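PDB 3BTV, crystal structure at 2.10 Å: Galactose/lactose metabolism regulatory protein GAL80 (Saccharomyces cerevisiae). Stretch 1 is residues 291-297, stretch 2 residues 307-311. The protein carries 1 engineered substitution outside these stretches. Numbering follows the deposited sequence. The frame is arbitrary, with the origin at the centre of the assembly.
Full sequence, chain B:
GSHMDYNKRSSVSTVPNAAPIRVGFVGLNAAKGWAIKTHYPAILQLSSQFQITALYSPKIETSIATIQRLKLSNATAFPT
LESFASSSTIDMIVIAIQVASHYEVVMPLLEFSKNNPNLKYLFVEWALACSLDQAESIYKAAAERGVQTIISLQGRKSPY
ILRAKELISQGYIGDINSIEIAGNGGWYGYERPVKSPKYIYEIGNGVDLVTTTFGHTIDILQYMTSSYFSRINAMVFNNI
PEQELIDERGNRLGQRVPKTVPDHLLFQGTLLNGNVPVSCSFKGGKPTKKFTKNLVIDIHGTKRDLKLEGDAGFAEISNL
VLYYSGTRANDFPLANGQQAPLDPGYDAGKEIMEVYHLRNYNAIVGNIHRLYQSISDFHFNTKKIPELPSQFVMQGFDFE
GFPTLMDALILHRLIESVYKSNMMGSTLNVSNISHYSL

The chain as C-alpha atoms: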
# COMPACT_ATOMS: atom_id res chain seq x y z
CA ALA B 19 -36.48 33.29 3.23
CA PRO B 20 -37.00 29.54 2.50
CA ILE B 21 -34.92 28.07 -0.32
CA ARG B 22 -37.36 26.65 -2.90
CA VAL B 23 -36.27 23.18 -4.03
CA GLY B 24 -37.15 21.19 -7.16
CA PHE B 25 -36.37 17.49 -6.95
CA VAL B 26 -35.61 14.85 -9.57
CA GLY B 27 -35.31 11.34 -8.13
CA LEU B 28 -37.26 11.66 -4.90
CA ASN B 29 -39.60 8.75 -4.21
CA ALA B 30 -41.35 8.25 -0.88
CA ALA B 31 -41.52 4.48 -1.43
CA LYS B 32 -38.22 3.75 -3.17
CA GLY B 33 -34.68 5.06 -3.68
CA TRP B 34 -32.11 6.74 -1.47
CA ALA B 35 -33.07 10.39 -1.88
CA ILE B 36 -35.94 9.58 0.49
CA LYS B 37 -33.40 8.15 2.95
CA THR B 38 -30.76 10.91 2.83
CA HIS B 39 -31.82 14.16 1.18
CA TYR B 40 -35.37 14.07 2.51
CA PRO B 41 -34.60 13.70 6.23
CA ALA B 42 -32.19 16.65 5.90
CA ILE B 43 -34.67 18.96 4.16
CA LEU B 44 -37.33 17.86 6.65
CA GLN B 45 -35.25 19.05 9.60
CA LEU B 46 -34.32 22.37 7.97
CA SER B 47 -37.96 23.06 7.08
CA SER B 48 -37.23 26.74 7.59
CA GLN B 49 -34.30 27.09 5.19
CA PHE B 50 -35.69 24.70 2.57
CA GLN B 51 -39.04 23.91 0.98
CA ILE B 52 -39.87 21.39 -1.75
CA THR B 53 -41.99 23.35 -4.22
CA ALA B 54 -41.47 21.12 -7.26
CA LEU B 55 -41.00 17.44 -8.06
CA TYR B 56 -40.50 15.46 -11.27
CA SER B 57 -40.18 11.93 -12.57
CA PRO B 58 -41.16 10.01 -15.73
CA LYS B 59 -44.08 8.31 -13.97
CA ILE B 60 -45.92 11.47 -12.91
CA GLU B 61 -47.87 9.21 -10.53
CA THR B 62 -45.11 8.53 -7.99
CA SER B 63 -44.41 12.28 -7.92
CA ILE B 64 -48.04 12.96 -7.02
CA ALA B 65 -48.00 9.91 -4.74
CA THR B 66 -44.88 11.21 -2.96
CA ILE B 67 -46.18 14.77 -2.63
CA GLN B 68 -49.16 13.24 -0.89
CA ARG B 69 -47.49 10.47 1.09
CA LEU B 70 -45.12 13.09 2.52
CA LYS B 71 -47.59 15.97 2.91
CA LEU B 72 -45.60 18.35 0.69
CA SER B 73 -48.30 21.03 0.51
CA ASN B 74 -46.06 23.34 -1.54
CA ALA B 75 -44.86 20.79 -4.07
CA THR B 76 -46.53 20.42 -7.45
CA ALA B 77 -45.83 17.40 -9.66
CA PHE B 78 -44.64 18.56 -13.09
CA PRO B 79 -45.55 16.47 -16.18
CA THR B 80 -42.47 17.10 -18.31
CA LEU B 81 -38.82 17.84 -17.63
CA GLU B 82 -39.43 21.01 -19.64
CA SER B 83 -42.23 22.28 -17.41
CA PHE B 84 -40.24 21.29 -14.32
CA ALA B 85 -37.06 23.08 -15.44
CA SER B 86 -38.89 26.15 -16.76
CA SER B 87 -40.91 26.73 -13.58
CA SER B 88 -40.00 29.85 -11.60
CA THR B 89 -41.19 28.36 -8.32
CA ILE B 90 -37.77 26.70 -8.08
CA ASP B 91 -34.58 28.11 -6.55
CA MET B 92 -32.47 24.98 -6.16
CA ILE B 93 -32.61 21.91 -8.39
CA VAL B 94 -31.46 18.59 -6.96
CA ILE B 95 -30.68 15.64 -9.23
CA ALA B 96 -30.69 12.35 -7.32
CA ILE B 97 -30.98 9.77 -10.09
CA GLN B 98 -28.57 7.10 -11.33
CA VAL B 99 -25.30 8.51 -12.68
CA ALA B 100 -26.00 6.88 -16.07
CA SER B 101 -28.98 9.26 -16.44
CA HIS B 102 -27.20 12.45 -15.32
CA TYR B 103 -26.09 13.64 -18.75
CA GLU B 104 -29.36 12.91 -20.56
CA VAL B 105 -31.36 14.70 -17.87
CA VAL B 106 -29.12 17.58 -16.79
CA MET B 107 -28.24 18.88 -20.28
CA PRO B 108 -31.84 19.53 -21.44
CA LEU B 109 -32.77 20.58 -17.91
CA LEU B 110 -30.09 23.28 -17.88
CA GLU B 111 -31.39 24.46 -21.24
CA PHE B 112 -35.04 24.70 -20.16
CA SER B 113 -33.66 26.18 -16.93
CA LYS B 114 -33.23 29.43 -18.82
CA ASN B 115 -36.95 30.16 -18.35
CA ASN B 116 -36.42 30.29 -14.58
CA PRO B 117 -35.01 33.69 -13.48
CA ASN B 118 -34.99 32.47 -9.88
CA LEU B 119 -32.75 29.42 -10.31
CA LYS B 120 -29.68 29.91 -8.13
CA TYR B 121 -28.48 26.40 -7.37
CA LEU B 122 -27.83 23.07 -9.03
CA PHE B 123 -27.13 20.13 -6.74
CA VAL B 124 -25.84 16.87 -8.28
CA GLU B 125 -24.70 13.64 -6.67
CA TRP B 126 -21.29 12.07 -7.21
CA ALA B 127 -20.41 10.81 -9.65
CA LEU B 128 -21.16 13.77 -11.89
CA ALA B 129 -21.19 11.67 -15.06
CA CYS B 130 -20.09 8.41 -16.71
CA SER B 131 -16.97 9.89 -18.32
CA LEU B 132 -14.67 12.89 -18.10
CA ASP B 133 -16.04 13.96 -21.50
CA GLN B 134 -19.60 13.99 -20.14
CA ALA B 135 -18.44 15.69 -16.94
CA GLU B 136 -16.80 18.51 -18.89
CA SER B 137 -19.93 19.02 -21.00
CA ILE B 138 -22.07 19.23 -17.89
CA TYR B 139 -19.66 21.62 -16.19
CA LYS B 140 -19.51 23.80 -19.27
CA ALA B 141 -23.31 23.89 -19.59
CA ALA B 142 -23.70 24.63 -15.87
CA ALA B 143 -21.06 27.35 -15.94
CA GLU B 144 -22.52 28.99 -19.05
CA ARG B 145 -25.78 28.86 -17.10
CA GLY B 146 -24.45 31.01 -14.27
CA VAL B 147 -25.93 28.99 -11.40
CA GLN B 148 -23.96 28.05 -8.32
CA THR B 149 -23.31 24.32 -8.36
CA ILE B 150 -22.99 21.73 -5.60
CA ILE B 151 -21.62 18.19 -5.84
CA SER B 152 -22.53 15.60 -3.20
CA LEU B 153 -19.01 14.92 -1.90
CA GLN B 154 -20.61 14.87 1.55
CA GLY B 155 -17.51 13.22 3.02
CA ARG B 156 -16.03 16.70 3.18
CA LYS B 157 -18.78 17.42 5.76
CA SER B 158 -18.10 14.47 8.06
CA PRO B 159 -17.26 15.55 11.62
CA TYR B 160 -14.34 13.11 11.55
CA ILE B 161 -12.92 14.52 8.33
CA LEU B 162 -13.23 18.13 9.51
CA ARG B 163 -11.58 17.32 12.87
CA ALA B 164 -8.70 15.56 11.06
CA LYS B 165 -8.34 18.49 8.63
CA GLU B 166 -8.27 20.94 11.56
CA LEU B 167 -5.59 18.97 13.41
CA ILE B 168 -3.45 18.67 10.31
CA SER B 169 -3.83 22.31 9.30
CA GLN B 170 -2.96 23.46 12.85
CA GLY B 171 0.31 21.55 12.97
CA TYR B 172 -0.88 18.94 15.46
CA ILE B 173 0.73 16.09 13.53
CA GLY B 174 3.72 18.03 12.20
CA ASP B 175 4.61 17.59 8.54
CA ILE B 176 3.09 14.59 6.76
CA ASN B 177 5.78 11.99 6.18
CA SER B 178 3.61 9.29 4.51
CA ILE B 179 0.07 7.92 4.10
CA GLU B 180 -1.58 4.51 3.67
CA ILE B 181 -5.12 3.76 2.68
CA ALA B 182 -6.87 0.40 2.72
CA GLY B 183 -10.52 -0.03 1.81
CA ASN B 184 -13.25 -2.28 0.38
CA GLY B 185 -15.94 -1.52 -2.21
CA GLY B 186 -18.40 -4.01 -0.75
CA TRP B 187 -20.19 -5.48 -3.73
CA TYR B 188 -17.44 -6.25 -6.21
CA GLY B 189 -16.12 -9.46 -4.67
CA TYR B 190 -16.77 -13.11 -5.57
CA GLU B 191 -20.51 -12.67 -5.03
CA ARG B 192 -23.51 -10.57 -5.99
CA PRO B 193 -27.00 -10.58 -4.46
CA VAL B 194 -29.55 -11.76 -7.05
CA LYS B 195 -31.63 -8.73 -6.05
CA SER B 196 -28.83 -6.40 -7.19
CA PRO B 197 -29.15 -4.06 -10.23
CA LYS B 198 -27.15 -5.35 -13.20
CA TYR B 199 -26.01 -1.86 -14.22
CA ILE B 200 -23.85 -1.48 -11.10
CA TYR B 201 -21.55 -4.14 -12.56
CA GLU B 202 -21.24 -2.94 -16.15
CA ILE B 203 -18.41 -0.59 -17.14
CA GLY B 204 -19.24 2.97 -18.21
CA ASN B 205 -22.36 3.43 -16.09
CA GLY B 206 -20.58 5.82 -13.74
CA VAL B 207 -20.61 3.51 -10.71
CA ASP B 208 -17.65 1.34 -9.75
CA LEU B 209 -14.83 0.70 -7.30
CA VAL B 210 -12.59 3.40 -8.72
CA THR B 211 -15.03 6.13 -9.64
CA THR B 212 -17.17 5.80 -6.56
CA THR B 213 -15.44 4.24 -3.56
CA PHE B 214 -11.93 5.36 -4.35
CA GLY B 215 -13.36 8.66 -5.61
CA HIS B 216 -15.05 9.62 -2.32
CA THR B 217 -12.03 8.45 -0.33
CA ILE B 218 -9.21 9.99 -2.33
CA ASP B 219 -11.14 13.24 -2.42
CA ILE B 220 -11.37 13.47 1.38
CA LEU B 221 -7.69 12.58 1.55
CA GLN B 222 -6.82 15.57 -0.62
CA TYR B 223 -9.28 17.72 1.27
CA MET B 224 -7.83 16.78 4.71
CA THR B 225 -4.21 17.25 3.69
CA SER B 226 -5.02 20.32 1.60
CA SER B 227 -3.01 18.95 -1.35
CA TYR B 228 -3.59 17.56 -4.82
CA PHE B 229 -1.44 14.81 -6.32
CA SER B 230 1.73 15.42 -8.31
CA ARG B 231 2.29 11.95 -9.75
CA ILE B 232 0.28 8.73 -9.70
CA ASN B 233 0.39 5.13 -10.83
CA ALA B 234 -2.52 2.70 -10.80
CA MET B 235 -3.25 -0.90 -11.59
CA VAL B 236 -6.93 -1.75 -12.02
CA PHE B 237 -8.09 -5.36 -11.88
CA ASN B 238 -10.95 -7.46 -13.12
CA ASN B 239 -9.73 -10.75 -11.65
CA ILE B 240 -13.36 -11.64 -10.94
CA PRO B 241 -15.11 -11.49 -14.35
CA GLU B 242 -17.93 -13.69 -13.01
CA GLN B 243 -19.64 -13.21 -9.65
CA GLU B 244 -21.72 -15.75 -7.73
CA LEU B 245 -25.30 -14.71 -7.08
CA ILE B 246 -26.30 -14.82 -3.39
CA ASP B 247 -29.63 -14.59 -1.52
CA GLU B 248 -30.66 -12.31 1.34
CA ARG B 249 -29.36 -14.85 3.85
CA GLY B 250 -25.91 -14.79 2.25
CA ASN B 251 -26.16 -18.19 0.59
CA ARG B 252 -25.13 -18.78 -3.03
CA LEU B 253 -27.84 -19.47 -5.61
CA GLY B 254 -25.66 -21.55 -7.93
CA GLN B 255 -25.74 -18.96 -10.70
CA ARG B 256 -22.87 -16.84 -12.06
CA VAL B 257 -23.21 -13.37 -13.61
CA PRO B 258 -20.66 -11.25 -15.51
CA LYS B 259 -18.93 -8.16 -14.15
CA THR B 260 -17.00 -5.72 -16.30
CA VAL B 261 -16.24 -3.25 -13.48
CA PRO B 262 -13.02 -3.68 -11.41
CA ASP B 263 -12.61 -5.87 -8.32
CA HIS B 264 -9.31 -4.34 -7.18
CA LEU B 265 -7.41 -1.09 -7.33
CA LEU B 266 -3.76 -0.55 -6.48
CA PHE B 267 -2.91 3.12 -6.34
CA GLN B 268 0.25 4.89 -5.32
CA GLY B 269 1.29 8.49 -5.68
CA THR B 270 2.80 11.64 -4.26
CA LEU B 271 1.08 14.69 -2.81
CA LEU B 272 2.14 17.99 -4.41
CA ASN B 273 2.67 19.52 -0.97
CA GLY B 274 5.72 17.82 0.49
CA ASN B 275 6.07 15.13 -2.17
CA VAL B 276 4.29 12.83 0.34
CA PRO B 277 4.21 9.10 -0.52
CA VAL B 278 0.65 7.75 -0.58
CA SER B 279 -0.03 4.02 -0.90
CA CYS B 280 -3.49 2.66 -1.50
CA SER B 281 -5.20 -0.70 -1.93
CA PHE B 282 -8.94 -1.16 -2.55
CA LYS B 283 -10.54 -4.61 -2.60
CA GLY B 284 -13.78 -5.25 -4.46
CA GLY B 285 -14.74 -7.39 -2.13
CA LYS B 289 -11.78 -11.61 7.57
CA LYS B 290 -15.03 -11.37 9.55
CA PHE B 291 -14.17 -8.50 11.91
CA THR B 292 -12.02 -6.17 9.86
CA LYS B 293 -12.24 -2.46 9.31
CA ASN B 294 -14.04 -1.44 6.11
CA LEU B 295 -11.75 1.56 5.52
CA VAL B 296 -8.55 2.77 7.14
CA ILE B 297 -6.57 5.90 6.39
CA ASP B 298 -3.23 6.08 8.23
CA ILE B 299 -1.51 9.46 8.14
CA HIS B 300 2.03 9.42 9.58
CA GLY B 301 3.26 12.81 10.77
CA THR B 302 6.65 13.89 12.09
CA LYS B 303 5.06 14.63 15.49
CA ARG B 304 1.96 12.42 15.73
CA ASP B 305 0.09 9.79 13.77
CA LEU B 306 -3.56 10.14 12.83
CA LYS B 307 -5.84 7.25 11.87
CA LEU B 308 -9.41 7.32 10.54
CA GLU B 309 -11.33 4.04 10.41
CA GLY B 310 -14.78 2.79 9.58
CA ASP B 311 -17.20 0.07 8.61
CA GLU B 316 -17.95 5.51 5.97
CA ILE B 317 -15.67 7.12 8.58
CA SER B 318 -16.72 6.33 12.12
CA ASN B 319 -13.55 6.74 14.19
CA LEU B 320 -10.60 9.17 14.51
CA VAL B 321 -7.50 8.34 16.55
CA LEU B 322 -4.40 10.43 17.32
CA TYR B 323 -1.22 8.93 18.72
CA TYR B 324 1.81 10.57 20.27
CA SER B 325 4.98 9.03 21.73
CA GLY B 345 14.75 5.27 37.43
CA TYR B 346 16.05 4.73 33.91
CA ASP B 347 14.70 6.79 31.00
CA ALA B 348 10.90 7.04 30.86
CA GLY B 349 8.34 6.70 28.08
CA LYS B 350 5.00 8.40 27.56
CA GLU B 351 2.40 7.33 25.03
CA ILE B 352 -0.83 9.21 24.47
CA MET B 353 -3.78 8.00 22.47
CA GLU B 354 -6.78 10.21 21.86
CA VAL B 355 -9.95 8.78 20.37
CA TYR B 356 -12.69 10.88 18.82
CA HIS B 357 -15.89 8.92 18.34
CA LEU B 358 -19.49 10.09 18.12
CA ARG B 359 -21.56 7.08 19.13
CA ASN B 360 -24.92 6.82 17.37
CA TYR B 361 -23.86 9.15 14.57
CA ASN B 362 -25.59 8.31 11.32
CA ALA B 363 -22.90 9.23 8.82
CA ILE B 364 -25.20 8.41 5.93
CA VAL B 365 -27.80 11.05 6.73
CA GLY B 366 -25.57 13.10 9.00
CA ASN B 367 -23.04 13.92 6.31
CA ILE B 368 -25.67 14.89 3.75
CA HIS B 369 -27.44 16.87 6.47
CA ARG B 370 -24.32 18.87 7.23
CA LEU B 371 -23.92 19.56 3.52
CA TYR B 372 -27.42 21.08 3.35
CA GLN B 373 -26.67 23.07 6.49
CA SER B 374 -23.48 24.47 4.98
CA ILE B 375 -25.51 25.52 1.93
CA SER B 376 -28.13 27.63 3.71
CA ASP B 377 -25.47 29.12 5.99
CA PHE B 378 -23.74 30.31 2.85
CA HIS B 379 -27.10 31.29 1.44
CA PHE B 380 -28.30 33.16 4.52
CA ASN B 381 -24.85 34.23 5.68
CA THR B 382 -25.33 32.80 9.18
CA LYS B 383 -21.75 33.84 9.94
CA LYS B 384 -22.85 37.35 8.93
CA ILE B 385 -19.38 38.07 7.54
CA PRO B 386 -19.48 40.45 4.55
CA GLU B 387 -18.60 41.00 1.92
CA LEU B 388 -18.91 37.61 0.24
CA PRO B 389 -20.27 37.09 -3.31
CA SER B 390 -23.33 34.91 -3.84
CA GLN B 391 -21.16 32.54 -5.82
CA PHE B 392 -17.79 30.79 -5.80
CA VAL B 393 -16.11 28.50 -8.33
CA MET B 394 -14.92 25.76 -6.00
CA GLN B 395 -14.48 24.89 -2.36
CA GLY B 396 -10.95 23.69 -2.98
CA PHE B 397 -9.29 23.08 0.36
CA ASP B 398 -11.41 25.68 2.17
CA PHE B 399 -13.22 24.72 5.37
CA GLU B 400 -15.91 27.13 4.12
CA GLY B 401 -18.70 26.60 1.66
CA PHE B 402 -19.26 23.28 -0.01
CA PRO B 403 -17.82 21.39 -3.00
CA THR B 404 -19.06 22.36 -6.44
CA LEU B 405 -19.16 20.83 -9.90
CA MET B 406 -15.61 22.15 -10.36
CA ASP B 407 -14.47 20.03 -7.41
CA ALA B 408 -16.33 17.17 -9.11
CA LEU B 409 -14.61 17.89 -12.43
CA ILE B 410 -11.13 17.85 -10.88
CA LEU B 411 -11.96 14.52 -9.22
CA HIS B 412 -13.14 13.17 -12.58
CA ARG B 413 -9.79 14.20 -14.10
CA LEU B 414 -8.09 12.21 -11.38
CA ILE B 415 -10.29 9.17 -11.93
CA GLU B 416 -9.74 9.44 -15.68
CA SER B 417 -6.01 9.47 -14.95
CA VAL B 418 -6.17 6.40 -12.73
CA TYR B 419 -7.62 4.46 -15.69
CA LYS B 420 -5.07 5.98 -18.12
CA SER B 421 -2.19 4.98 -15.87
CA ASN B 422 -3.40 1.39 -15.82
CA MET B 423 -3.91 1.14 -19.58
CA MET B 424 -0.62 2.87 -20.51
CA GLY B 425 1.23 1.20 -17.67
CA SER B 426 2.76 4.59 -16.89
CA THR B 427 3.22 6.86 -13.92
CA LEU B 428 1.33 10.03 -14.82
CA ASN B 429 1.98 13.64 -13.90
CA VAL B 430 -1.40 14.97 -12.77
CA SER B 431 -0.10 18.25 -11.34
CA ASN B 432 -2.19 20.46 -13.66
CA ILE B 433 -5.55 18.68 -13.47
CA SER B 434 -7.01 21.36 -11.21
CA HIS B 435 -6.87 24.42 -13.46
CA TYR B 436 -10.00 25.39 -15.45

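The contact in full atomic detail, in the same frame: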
# COMPACT_ATOMS: atom_id res chain seq x y z
N PHE B 291 -14.19 -9.76 11.17
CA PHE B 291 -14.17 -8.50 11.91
C PHE B 291 -13.00 -7.64 11.45
O PHE B 291 -12.09 -7.39 12.23
CB PHE B 291 -14.00 -8.73 13.41
CG PHE B 291 -15.16 -9.45 14.07
CD1 PHE B 291 -16.24 -8.74 14.57
CD2 PHE B 291 -15.14 -10.83 14.22
CE1 PHE B 291 -17.29 -9.40 15.18
CE2 PHE B 291 -16.19 -11.49 14.84
CZ PHE B 291 -17.27 -10.78 15.32
N THR B 292 -13.00 -7.19 10.19
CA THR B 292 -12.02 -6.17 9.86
C THR B 292 -12.60 -4.78 9.95
O THR B 292 -13.74 -4.58 10.36
CB THR B 292 -11.43 -6.33 8.45
OG1 THR B 292 -12.36 -7.04 7.62
CG2 THR B 292 -10.12 -7.07 8.50
N LYS B 293 -11.78 -3.81 9.55
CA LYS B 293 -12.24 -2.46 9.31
C LYS B 293 -12.52 -2.30 7.81
O LYS B 293 -11.77 -2.79 6.97
CB LYS B 293 -11.20 -1.44 9.78
CG LYS B 293 -11.17 -1.26 11.29
CD LYS B 293 -12.56 -0.87 11.79
CE LYS B 293 -12.54 -0.39 13.24
NZ LYS B 293 -13.81 0.31 13.59
N ASN B 294 -13.63 -1.64 7.49
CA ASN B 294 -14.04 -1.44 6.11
C ASN B 294 -13.12 -0.46 5.35
O ASN B 294 -12.92 -0.57 4.15
CB ASN B 294 -15.48 -0.93 6.11
CG ASN B 294 -16.10 -0.91 4.75
OD1 ASN B 294 -16.24 -1.95 4.11
ND2 ASN B 294 -16.49 0.27 4.29
N LEU B 295 -12.56 0.50 6.09
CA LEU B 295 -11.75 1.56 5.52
C LEU B 295 -10.78 2.00 6.60
O LEU B 295 -11.17 2.21 7.75
CB LEU B 295 -12.65 2.73 5.11
CG LEU B 295 -12.02 4.03 4.57
CD1 LEU B 295 -11.43 4.86 5.69
CD2 LEU B 295 -10.96 3.71 3.53
N VAL B 296 -9.50 2.13 6.24
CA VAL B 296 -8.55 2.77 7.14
C VAL B 296 -7.65 3.70 6.37
O VAL B 296 -7.15 3.34 5.30
CB VAL B 296 -7.69 1.79 7.97
CG1 VAL B 296 -8.45 0.51 8.26
CG2 VAL B 296 -6.38 1.49 7.28
N ILE B 297 -7.49 4.89 6.91
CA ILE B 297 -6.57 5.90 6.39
C ILE B 297 -5.57 6.19 7.52
O ILE B 297 -5.96 6.65 8.61
CB ILE B 297 -7.33 7.18 6.03
CG1 ILE B 297 -8.44 6.86 5.02
CG2 ILE B 297 -6.39 8.27 5.50
CD1 ILE B 297 -9.33 8.06 4.70
N LYS B 307 -5.17 8.36 12.55
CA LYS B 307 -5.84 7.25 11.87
C LYS B 307 -7.36 7.42 11.86
O LYS B 307 -8.00 7.68 12.90
CB LYS B 307 -5.46 5.93 12.52
CG LYS B 307 -6.20 4.73 11.93
CD LYS B 307 -6.35 3.60 12.97
CE LYS B 307 -5.03 2.86 13.18
NZ LYS B 307 -4.55 2.24 11.89
N LEU B 308 -7.95 7.32 10.67
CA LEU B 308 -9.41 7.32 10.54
C LEU B 308 -9.83 5.92 10.14
O LEU B 308 -9.23 5.34 9.24
CB LEU B 308 -9.85 8.30 9.46
CG LEU B 308 -9.66 9.79 9.74
CD1 LEU B 308 -9.05 10.50 8.53
CD2 LEU B 308 -10.98 10.45 10.13
N GLU B 309 -10.85 5.37 10.79
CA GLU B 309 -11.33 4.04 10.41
C GLU B 309 -12.83 4.03 10.29
O GLU B 309 -13.51 4.90 10.84
CB GLU B 309 -11.00 2.98 11.45
CG GLU B 309 -9.62 2.95 12.00
CD GLU B 309 -9.57 2.06 13.23
OE1 GLU B 309 -10.47 2.21 14.09
OE2 GLU B 309 -8.66 1.21 13.32
N GLY B 310 -13.35 3.01 9.61
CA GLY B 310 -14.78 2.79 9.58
C GLY B 310 -15.18 1.41 9.11
O GLY B 310 -14.35 0.64 8.64
N ASP B 311 -16.46 1.10 9.33
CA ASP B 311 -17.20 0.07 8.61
C ASP B 311 -18.42 0.89 8.21
O ASP B 311 -19.55 0.60 8.60
CB ASP B 311 -17.59 -1.09 9.53
CG ASP B 311 -16.38 -1.87 10.02
OD1 ASP B 311 -15.25 -1.52 9.64
OD2 ASP B 311 -16.55 -2.85 10.79

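Two neighbouring strands of the GAL80 chain, 295-297 and 307-310, run antiparallel at 175°, their axes approaching to 4.8 Å, and the loop ahead of the first strand extends the contact as far as Asp311. Phe291 begins stretch 1 without taking part: its CA-to-CB bond points away, and the nearest approach of its side chain to stretch 2 is 6.9 Å, from Phe291 CB to Asp311 OD2. Thr292, poorly ordered, contributes mainly its carbonyl. Thr292 O lies 3.3 Å from Asp311 OD2, but both atoms are acceptors, so this is proximity without a hydrogen bond.

The CA-to-CB bond of Lys293 points sideways, and its ammonium lies between the carboxylates of Glu309 and Asp311. Lys293 NZ forms a long salt bridge with Glu309 OE1 at 3.9 Å, and the aliphatic chain is nearer still, with Lys293 CE 3.4 Å from the same Glu309 OE1. Asp311 is the looser partner: Lys293 NZ is 4.6 Å from Asp311 OD1, beyond a salt bridge, although Lys293 CA lies only 3.2 Å from that oxygen.

At Asn294 the backbone amide, rather than the side chain, makes the polar contacts. Asn294 N donates to Asp311 OD1 at 2.7 Å with an N-H...O angle of 150°; the CA-to-CB bond of Asp311 points sideways, but the end of the side chain comes nearer and reaches this amide. Asn294 N also lies 2.7 Å from Gly310 O, but the angle of 124° makes that hydrogen bond weak.

Regular pairing begins at Leu295, opposite Gly310, in a hydrogen-bonded pair with their CA atoms 5.2 Å apart. Leu295 N donates to Gly310 O at 3.1 Å, and Gly310 N returns a bond to Leu295 O at 3.0 Å. Leu295 O also receives a CA-H...O contact from Glu309 CA at 3.2 Å.

Val296 faces Glu309 in the non-hydrogen-bonded pair, which brings Val296 CA and Glu309 CA to 4.5 Å. Both side chains project from the face opposite to that of Leu295, Ile297 and Leu308. Val296 CA makes a CA-H...O contact with Leu308 O at 3.4 Å.

Ile297 pairs with Leu308 and has the straightest hydrogen bonds of the contact. Ile297 N to Leu308 O and Leu308 N to Ile297 O both measure 2.9 Å, at 172° and 161°. Their buried side chains share a face, and Ile297 CB and Leu308 CB meet at 4.4 Å, adding apolar packing to the backbone pairing. Finally, Lys307 CA approaches Ile297 O at 3.3 Å in a third CA-H...O contact.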